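Local coordinates for Ras-related protein Rab-7L1 (Homo sapiens, PDB 6HH2) that binds GDP and GTP as a small Rab GTPase that regulates vesicle trafficking and recruits the kinase LRRK2 to the Golgi complex, at residues V27-Q32 and T157-N162; V13-V16 and G22-S25; I89-D92 and T98-N101; L52-S55 and I59-L62. The protein carries 4 engineered substitutions. All blocks are in the same frame, centred on the assembly; numbering follows the deposited sequence.

Contact 1: residues V27-Q32 and T157-N162. With GDP (guanosine-5'-diphosphate), chain B.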
# COMPACT_ATOMS: atom_id res chain seq x y z
N VAL A 27 -3.03 4.36 -6.74
CA VAL A 27 -2.17 5.54 -6.62
C VAL A 27 -2.78 6.72 -7.38
O VAL A 27 -2.77 7.86 -6.90
CB VAL A 27 -0.77 5.19 -7.13
CG1 VAL A 27 0.11 6.46 -7.21
CG2 VAL A 27 -0.14 4.13 -6.23
N GLN A 28 -3.34 6.45 -8.58
CA GLN A 28 -3.95 7.54 -9.34
C GLN A 28 -5.12 8.15 -8.60
O GLN A 28 -5.33 9.36 -8.67
CB GLN A 28 -4.42 7.01 -10.69
CG GLN A 28 -3.24 6.68 -11.59
CD GLN A 28 -3.66 5.97 -12.88
OE1 GLN A 28 -4.69 5.27 -12.92
NE2 GLN A 28 -2.89 6.17 -13.93
N ARG A 29 -5.86 7.35 -7.82
CA ARG A 29 -7.01 7.90 -7.11
C ARG A 29 -6.61 8.61 -5.83
O ARG A 29 -7.18 9.67 -5.48
CB ARG A 29 -7.99 6.78 -6.82
CG ARG A 29 -9.39 7.36 -6.60
CD ARG A 29 -10.33 6.37 -6.07
NE ARG A 29 -11.20 5.72 -7.06
CZ ARG A 29 -12.27 6.27 -7.62
NH1 ARG A 29 -12.59 7.54 -7.38
NH2 ARG A 29 -13.01 5.56 -8.45
N TYR A 30 -5.66 8.05 -5.11
CA TYR A 30 -5.31 8.53 -3.77
C TYR A 30 -4.20 9.60 -3.75
O TYR A 30 -4.16 10.42 -2.81
CB TYR A 30 -4.91 7.34 -2.89
CG TYR A 30 -4.84 7.76 -1.46
CD1 TYR A 30 -6.02 8.02 -0.74
CD2 TYR A 30 -3.62 7.93 -0.81
CE1 TYR A 30 -5.96 8.48 0.59
CE2 TYR A 30 -3.55 8.37 0.51
CZ TYR A 30 -4.74 8.62 1.19
OH TYR A 30 -4.71 9.08 2.48
N SER A 31 -3.35 9.67 -4.76
CA SER A 31 -2.34 10.72 -4.81
C SER A 31 -3.00 12.05 -5.13
O SER A 31 -4.20 12.14 -5.36
CB SER A 31 -1.30 10.40 -5.89
OG SER A 31 -1.89 10.61 -7.18
N GLN A 32 -2.20 13.12 -5.15
CA GLN A 32 -2.79 14.40 -5.55
C GLN A 32 -2.85 14.62 -7.04
O GLN A 32 -3.23 15.72 -7.45
CB GLN A 32 -1.96 15.54 -4.94
CG GLN A 32 -0.57 15.76 -5.60
CD GLN A 32 0.04 17.10 -5.11
OE1 GLN A 32 0.30 17.26 -3.90
NE2 GLN A 32 0.23 18.05 -6.02
N THR A 157 -11.64 -3.57 -0.38
CA THR A 157 -11.69 -2.26 -1.01
C THR A 157 -12.19 -2.43 -2.43
O THR A 157 -12.15 -3.54 -2.99
CB THR A 157 -10.30 -1.61 -1.13
OG1 THR A 157 -9.43 -2.45 -1.94
CG2 THR A 157 -9.67 -1.43 0.23
N SER A 158 -12.76 -1.35 -2.97
CA SER A 158 -12.99 -1.25 -4.41
C SER A 158 -12.39 0.06 -4.87
O SER A 158 -12.97 1.13 -4.63
CB SER A 158 -14.48 -1.37 -4.75
OG SER A 158 -14.69 -1.13 -6.15
N VAL A 159 -11.24 0.01 -5.59
CA VAL A 159 -10.73 1.26 -6.14
C VAL A 159 -11.72 1.80 -7.16
O VAL A 159 -11.97 3.01 -7.24
CB VAL A 159 -9.35 0.99 -6.81
CG1 VAL A 159 -8.85 2.27 -7.47
CG2 VAL A 159 -8.34 0.55 -5.74
N LYS A 160 -12.35 0.89 -7.91
CA LYS A 160 -13.32 1.29 -8.94
C LYS A 160 -14.47 2.10 -8.37
O LYS A 160 -14.85 3.13 -8.95
CB LYS A 160 -13.84 0.06 -9.67
CG LYS A 160 -14.97 0.36 -10.65
CD LYS A 160 -15.31 -0.85 -11.50
CE LYS A 160 -16.65 -0.68 -12.19
NZ LYS A 160 -17.07 -1.94 -12.89
N GLU A 161 -15.06 1.65 -7.27
CA GLU A 161 -16.19 2.35 -6.66
C GLU A 161 -15.76 3.28 -5.53
O GLU A 161 -16.62 3.85 -4.84
CB GLU A 161 -17.16 1.34 -6.07
CG GLU A 161 -17.75 0.35 -7.05
CD GLU A 161 -18.69 -0.64 -6.35
OE1 GLU A 161 -18.57 -0.86 -5.10
OE2 GLU A 161 -19.59 -1.18 -7.05
N ASN A 162 -14.45 3.42 -5.31
CA ASN A 162 -13.90 4.25 -4.25
C ASN A 162 -14.44 3.84 -2.88
O ASN A 162 -14.75 4.69 -2.04
CB ASN A 162 -14.09 5.75 -4.52
CG ASN A 162 -13.08 6.63 -3.78
OD1 ASN A 162 -11.93 6.24 -3.53
ND2 ASN A 162 -13.52 7.85 -3.45
PB GDP B . -2.03 -2.92 -11.58
O1B GDP B . -1.96 -3.57 -10.25
O2B GDP B . -1.59 -3.78 -12.71
O3B GDP B . -1.39 -1.54 -11.60
O3A GDP B . -3.64 -2.73 -11.83
PA GDP B . -4.40 -1.52 -12.53
O1A GDP B . -4.56 -0.34 -11.60
O2A GDP B . -3.75 -1.25 -13.88
O5' GDP B . -5.85 -2.14 -12.76
C5' GDP B . -6.05 -3.27 -13.59
C4' GDP B . -7.50 -3.30 -14.07
O4' GDP B . -8.36 -3.53 -12.91
C3' GDP B . -7.91 -1.94 -14.61
O3' GDP B . -8.81 -2.21 -15.70
C2' GDP B . -8.65 -1.29 -13.46
O2' GDP B . -9.64 -0.39 -13.95
C1' GDP B . -9.30 -2.50 -12.83
N9 GDP B . -9.59 -2.29 -11.41
C8 GDP B . -8.75 -1.73 -10.49
N7 GDP B . -9.34 -1.73 -9.25
C5 GDP B . -10.56 -2.30 -9.41
C6 GDP B . -11.69 -2.60 -8.54
O6 GDP B . -11.67 -2.29 -7.34
N1 GDP B . -12.74 -3.21 -9.11
C2 GDP B . -12.86 -3.54 -10.41
N2 GDP B . -14.01 -4.13 -10.90
N3 GDP B . -11.85 -3.25 -11.27
C4 GDP B . -10.73 -2.66 -10.80
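Arg29 reaches from helix 23-30 to the loop 157-162 and meets the backbone carbonyl of Val159. Its NE donates to Val159 O at 2.8 Å, though the N-H is well bent from the acceptor, at 133°. NH2 of Arg29 adds a weak bond to Val159 O at 3.0 Å. One oxygen thus takes two N-H groups of the same guanidinium. The chain bends at its third torsion (chi3 -98°), which turns the guanidinium against Asn162. The amide of Asn162 stacks on it with the planes 16° apart. Asn162 CB sits over the centre of the guanidinium, 3.6 Å from Arg29 CZ. The tight part is here, with Arg29 CD 3.0 Å from Asn162 OD1. The outer side faces solvent: Arg29 and Lys160 are both exposed, although Lys160 lies along the guanine, its CB 3.5 Å from GDP N1. Its backbone N gives GDP O6 a weak bond. The sequence Thr-Ser-Val-Lys is consistent with the guanine-recognition loop of Ras-type GTPases. Ser158 OG accepts from Glu161 N, an ST motif, and also pairs with Asp131. Next to Arg29 on the helix, Tyr30 packs on helix 165-178 and on Leu62 and Leu64 of strand 58-66.

Contact 2: residues V13-V16 and G22-S25. With MG (magnesium ion), chain C; GDP (guanosine-5'-diphosphate), chain B.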
# COMPACT_ATOMS: atom_id res chain seq x y z
N VAL A 13 5.51 4.96 1.21
CA VAL A 13 4.57 3.85 1.31
C VAL A 13 4.72 3.01 0.04
O VAL A 13 4.60 3.53 -1.08
CB VAL A 13 3.13 4.38 1.41
CG1 VAL A 13 2.15 3.21 1.42
CG2 VAL A 13 3.01 5.25 2.70
N LEU A 14 4.99 1.72 0.21
CA LEU A 14 5.11 0.80 -0.94
C LEU A 14 3.75 0.24 -1.29
O LEU A 14 3.04 -0.25 -0.40
CB LEU A 14 6.04 -0.35 -0.56
CG LEU A 14 7.36 0.10 0.03
CD1 LEU A 14 8.23 -1.13 0.35
CD2 LEU A 14 8.09 1.04 -0.97
N VAL A 15 3.34 0.35 -2.54
CA VAL A 15 2.13 -0.27 -3.04
C VAL A 15 2.53 -1.43 -3.92
O VAL A 15 3.10 -1.27 -5.02
CB VAL A 15 1.27 0.71 -3.83
CG1 VAL A 15 -0.01 0.02 -4.30
CG2 VAL A 15 0.98 1.96 -2.94
N VAL A 16 2.39 -2.64 -3.41
CA VAL A 16 2.89 -3.86 -4.02
C VAL A 16 1.76 -4.85 -4.19
O VAL A 16 0.69 -4.72 -3.60
CB VAL A 16 4.08 -4.52 -3.29
CG1 VAL A 16 5.28 -3.58 -3.20
CG2 VAL A 16 3.66 -5.03 -1.88
N GLY A 22 -4.93 -3.68 -9.20
CA GLY A 22 -5.42 -2.33 -8.94
C GLY A 22 -4.41 -1.34 -8.36
O GLY A 22 -4.84 -0.31 -7.81
N LYS A 23 -3.11 -1.62 -8.40
CA LYS A 23 -2.15 -0.76 -7.71
C LYS A 23 -2.07 0.62 -8.37
O LYS A 23 -2.10 1.62 -7.66
CB LYS A 23 -0.76 -1.40 -7.73
CG LYS A 23 -0.76 -2.75 -7.01
CD LYS A 23 0.69 -3.35 -6.95
CE LYS A 23 1.36 -3.51 -8.33
NZ LYS A 23 0.54 -4.39 -9.22
N THR A 24 -1.83 0.69 -9.69
CA THR A 24 -1.73 1.99 -10.33
C THR A 24 -3.03 2.75 -10.18
O THR A 24 -3.01 3.97 -9.96
CB THR A 24 -1.31 1.80 -11.79
OG1 THR A 24 -0.07 1.05 -11.79
CG2 THR A 24 -1.08 3.16 -12.49
N SER A 25 -4.16 2.05 -10.25
CA SER A 25 -5.44 2.72 -10.06
C SER A 25 -5.56 3.29 -8.64
O SER A 25 -6.06 4.41 -8.48
CB SER A 25 -6.59 1.73 -10.32
OG SER A 25 -6.57 1.31 -11.67
MG MG C . 0.13 -0.80 -12.73
PB GDP B . -2.03 -2.92 -11.58
O1B GDP B . -1.96 -3.57 -10.25
O2B GDP B . -1.59 -3.78 -12.71
O3B GDP B . -1.39 -1.54 -11.60
O3A GDP B . -3.64 -2.73 -11.83
PA GDP B . -4.40 -1.52 -12.53
O1A GDP B . -4.56 -0.34 -11.60
O2A GDP B . -3.75 -1.25 -13.88
O5' GDP B . -5.85 -2.14 -12.76
C5' GDP B . -6.05 -3.27 -13.59
C4' GDP B . -7.50 -3.30 -14.07
O4' GDP B . -8.36 -3.53 -12.91
C3' GDP B . -7.91 -1.94 -14.61
O3' GDP B . -8.81 -2.21 -15.70
C2' GDP B . -8.65 -1.29 -13.46
O2' GDP B . -9.64 -0.39 -13.95
C1' GDP B . -9.30 -2.50 -12.83
N9 GDP B . -9.59 -2.29 -11.41
C8 GDP B . -8.75 -1.73 -10.49
N7 GDP B . -9.34 -1.73 -9.25
C5 GDP B . -10.56 -2.30 -9.41
C6 GDP B . -11.69 -2.60 -8.54
O6 GDP B . -11.67 -2.29 -7.34
N1 GDP B . -12.74 -3.21 -9.11
C2 GDP B . -12.86 -3.54 -10.41
N2 GDP B . -14.01 -4.13 -10.90
N3 GDP B . -11.85 -3.25 -11.27
C4 GDP B . -10.73 -2.66 -10.80
O HOH W 1 -1.21 -0.33 -14.17
O HOH W 2 1.53 -1.32 -11.27
O HOH W 3 0.55 -2.65 -13.69
O HOH W 4 1.64 0.04 -13.94
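Val15 of strand 8-17 packs against Lys23 at the start of helix 23-30. Its CG1 lies 3.8 Å from Lys23 CB, and the valine and the lysine run past one another, pointing opposite ways. This is the strand-loop-helix unit of the P-loop, which wraps the diphosphate of GDP. Gly22 comes first, at the N-cap position. Its N donates to both GDP O3A and O1B. Lys23 follows and makes the packing contact with the strand. Its CD lies 3.3 Å from Val16 C. The chain then bends at chi3 and chi4, near -60° each, and brings NZ back to GDP O1B at 2.8 Å. Lys23 N also donates to O1B. NZ has further partners in a salt bridge to Glu71 and a hydrogen bond to Asp18 O. Thr24 N donates to GDP O3B, and Thr24 OG1 binds magnesium at 2.1 Å and pairs with Asp66. GDP O3B and four waters complete six ligands on the metal. Two of these waters also donate to the phosphates. Ser25 grips the alpha phosphate with N and OG, the latter 2.6 Å from GDP O1A. Three donors converge on O1B, from Gly22 N, Lys23 N and Lys23 NZ. Together with magnesium, these groups probably offset much of the diphosphate's negative charge.

Contact 3: residues I89-D92 and T98-N101; sequences IMFD and TFSN
Phe91 and Thr98 meet where strand 86-92 faces helix 96-112, within a beta-alpha-beta unit that continues to strand 123-128. The apolar part is a pair of phenylalanines. Phe91 and Phe99 run alongside each other in the same direction. Their ring planes are 54° apart and their centroids 5.0 Å apart, so the pair is oblique. Phe99 CD1 sits over one face of the Phe91 ring, toward its rim, 3.5 Å from Phe91 CZ. Phe99 also meets Phe145, and Phe91 rests on Leu125 and Ala127 of the next strand. The direct polar link runs from backbone to side chain. Asp92 N donates to Thr98 OG1 at 2.9 Å, with an N-H...O angle of 155°. The hydroxyl is placed for this by chi1 of 72°, which sets OG1 between the backbone N and the carbonyl carbon. Thr98 OG1 has a second partner in Asn95 O, which ties it to the start of the helix. Asp92 OD1 pairs with Thr94, while its OD2 makes a long, weak ion pair with the GTP-binding Lys129. The last link is through solvent. One water donates to Met90 O at 2.7 Å and to Thr98 O at 3.0 Å.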
# COMPACT_ATOMS: atom_id res chain seq x y z
N ILE A 89 -0.21 -4.09 0.55
CA ILE A 89 -0.11 -5.30 -0.27
C ILE A 89 -1.48 -5.61 -0.82
O ILE A 89 -2.42 -5.88 -0.03
CB ILE A 89 0.49 -6.47 0.52
CG1 ILE A 89 1.86 -6.04 1.08
CG2 ILE A 89 0.57 -7.72 -0.41
CD1 ILE A 89 2.67 -7.16 1.75
N MET A 90 -1.66 -5.50 -2.12
CA MET A 90 -2.96 -5.61 -2.77
C MET A 90 -3.10 -6.93 -3.47
O MET A 90 -2.14 -7.43 -4.05
CB MET A 90 -3.19 -4.50 -3.80
CG MET A 90 -3.10 -3.11 -3.20
SD MET A 90 -3.49 -1.79 -4.39
CE MET A 90 -4.91 -2.48 -5.31
N PHE A 91 -4.29 -7.51 -3.38
CA PHE A 91 -4.67 -8.64 -4.19
C PHE A 91 -6.05 -8.41 -4.80
O PHE A 91 -6.79 -7.50 -4.42
CB PHE A 91 -4.50 -9.99 -3.46
CG PHE A 91 -5.54 -10.28 -2.44
CD1 PHE A 91 -5.43 -9.75 -1.13
CD2 PHE A 91 -6.66 -11.06 -2.78
CE1 PHE A 91 -6.43 -10.02 -0.19
CE2 PHE A 91 -7.65 -11.35 -1.83
CZ PHE A 91 -7.52 -10.85 -0.53
N ASP A 92 -6.39 -9.23 -5.79
CA ASP A 92 -7.70 -9.23 -6.43
C ASP A 92 -8.52 -10.37 -5.84
O ASP A 92 -8.14 -11.55 -5.97
CB ASP A 92 -7.43 -9.42 -7.93
CG ASP A 92 -8.69 -9.58 -8.80
OD1 ASP A 92 -9.82 -9.71 -8.28
OD2 ASP A 92 -8.49 -9.65 -10.04
N THR A 98 -3.31 -14.23 -6.94
CA THR A 98 -2.84 -12.95 -6.40
C THR A 98 -2.96 -12.92 -4.89
O THR A 98 -2.13 -12.29 -4.20
CB THR A 98 -3.60 -11.76 -7.02
OG1 THR A 98 -4.97 -11.69 -6.51
CG2 THR A 98 -3.61 -11.81 -8.57
N PHE A 99 -3.91 -13.69 -4.35
CA PHE A 99 -4.03 -13.82 -2.89
C PHE A 99 -2.87 -14.62 -2.33
O PHE A 99 -2.15 -14.15 -1.43
CB PHE A 99 -5.35 -14.52 -2.58
CG PHE A 99 -5.57 -14.84 -1.09
CD1 PHE A 99 -5.67 -13.82 -0.12
CD2 PHE A 99 -5.70 -16.18 -0.68
CE1 PHE A 99 -5.92 -14.17 1.24
CE2 PHE A 99 -5.97 -16.50 0.65
CZ PHE A 99 -6.05 -15.49 1.58
N SER A 100 -2.65 -15.81 -2.89
CA SER A 100 -1.50 -16.62 -2.49
C SER A 100 -0.20 -15.85 -2.60
O SER A 100 0.66 -15.92 -1.69
CB SER A 100 -1.47 -17.88 -3.36
OG SER A 100 -0.40 -18.73 -2.99
N ASN A 101 -0.00 -15.12 -3.70
CA ASN A 101 1.26 -14.41 -3.87
C ASN A 101 1.44 -13.27 -2.86
O ASN A 101 2.57 -12.83 -2.64
CB ASN A 101 1.39 -13.85 -5.29
CG ASN A 101 2.04 -14.82 -6.25
OD1 ASN A 101 2.80 -15.69 -5.84
ND2 ASN A 101 1.69 -14.68 -7.52
O HOH W 5 -1.10 -9.70 -5.18

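Contact 4: residues L52-S55 and I59-L62; sequences LQWS and IVRL
Leu52 and Val60 face each other as an antiparallel hydrogen-bonded pair. Leu52 N donates to Val60 O at 2.9 Å, and Val60 N returns a bond to Leu52 O, also at 2.9 Å. Ile59 CA gives Leu52 O a further C-H contact. Trp54 packs on the same neighbour, Val60. Its CB lies 3.9 Å from Val60 CG2. With chi1 at -174°, CG is set opposite the backbone N, and the indole runs beside the valine in the same direction. Trp54 CG and CD2 are each 4.1 Å from the Val60 CG2 methyl. Farther out, Trp54 CE3 comes back to 3.9 Å from Val60 CG2. The ring meets this methyl obliquely, and its outer part turns from strand 58-66. Strands 48-55 and 58-66 form a beta hairpin, the one that links the two switch regions in Ras-type GTPases. The N-to-C directions of the two short segments are 143° apart, a twisted antiparallel pair. Helix 165-178 lies by the tryptophan, which touches Glu174 and Met177. Gln53 and Ile59 form the next pair, non-hydrogen-bonded, and their side chains diverge. A bend at chi2 (75°) brings Gln53 OE1 back to 3.6 Å from Ile59 CG2. Its NE2 donates to Ser55 O at 2.8 Å, with the acceptor in the amide plane.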
# COMPACT_ATOMS: atom_id res chain seq x y z
N LEU A 52 -1.16 16.31 3.21
CA LEU A 52 -2.32 16.54 4.06
C LEU A 52 -1.91 17.44 5.21
O LEU A 52 -0.87 17.20 5.85
CB LEU A 52 -2.85 15.21 4.66
CG LEU A 52 -3.42 14.23 3.65
CD1 LEU A 52 -3.60 12.87 4.31
CD2 LEU A 52 -4.76 14.78 3.11
N GLN A 53 -2.73 18.43 5.53
CA GLN A 53 -2.54 19.12 6.80
C GLN A 53 -2.84 18.13 7.91
O GLN A 53 -3.83 17.39 7.84
CB GLN A 53 -3.48 20.34 6.92
CG GLN A 53 -3.03 21.33 8.04
CD GLN A 53 -1.85 22.13 7.58
OE1 GLN A 53 -1.71 22.39 6.38
NE2 GLN A 53 -0.97 22.51 8.51
N TRP A 54 -1.98 18.11 8.92
CA TRP A 54 -2.18 17.23 10.07
C TRP A 54 -2.63 18.00 11.30
O TRP A 54 -3.51 17.55 12.03
CB TRP A 54 -0.88 16.46 10.39
CG TRP A 54 -1.07 15.43 11.49
CD1 TRP A 54 -0.57 15.46 12.78
CD2 TRP A 54 -1.81 14.22 11.38
NE1 TRP A 54 -0.97 14.34 13.46
CE2 TRP A 54 -1.72 13.56 12.61
CE3 TRP A 54 -2.52 13.63 10.34
CZ2 TRP A 54 -2.35 12.33 12.83
CZ3 TRP A 54 -3.13 12.41 10.56
CH2 TRP A 54 -3.03 11.78 11.78
N SER A 55 -2.05 19.17 11.53
CA SER A 55 -2.45 20.04 12.63
C SER A 55 -2.14 21.47 12.21
O SER A 55 -1.67 21.70 11.09
CB SER A 55 -1.68 19.67 13.90
OG SER A 55 -0.32 20.04 13.78
N ILE A 59 2.39 19.08 8.62
CA ILE A 59 1.80 18.40 7.49
C ILE A 59 2.35 16.97 7.45
O ILE A 59 3.40 16.66 8.04
CB ILE A 59 2.07 19.13 6.16
CG1 ILE A 59 3.56 19.22 5.91
CG2 ILE A 59 1.39 20.52 6.12
CD1 ILE A 59 3.88 19.50 4.44
N VAL A 60 1.60 16.09 6.79
CA VAL A 60 2.01 14.72 6.44
C VAL A 60 2.17 14.66 4.94
O VAL A 60 1.27 15.09 4.20
CB VAL A 60 0.93 13.72 6.88
CG1 VAL A 60 1.19 12.35 6.25
CG2 VAL A 60 0.92 13.62 8.43
N ARG A 61 3.30 14.15 4.48
CA ARG A 61 3.59 14.02 3.06
C ARG A 61 3.82 12.54 2.79
O ARG A 61 4.65 11.90 3.46
CB ARG A 61 4.83 14.85 2.70
CG ARG A 61 5.29 14.70 1.26
CD ARG A 61 6.45 15.66 0.90
NE ARG A 61 5.98 17.04 0.83
CZ ARG A 61 6.21 17.97 1.75
NH1 ARG A 61 6.94 17.70 2.82
NH2 ARG A 61 5.74 19.20 1.57
N LEU A 62 3.05 11.97 1.86
CA LEU A 62 3.20 10.56 1.52
C LEU A 62 3.81 10.45 0.13
O LEU A 62 3.34 11.10 -0.81
CB LEU A 62 1.87 9.85 1.44
CG LEU A 62 0.97 9.93 2.64
CD1 LEU A 62 -0.26 9.06 2.32
CD2 LEU A 62 1.73 9.45 3.86

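All four contacts belong to one Ras-type domain built round a six-stranded sheet. Along the chain the order is contact 2, contact 4, contact 3, and contact 1 spans the last two, from residue 27 to 162. Contacts 1 and 2 share helix 23-30 and both touch GDP; their centres are about 10 Å apart, and Val159 packs on Ser25. Contact 3 lies about 12 Å from contact 2, centre to centre, on the neighbouring strand. Contact 4 is the far one, about 29 Å from contact 3 between centres, at the outer edge of the sheet. Nucleotide binding thus gathers at one end, with the hairpin at the other.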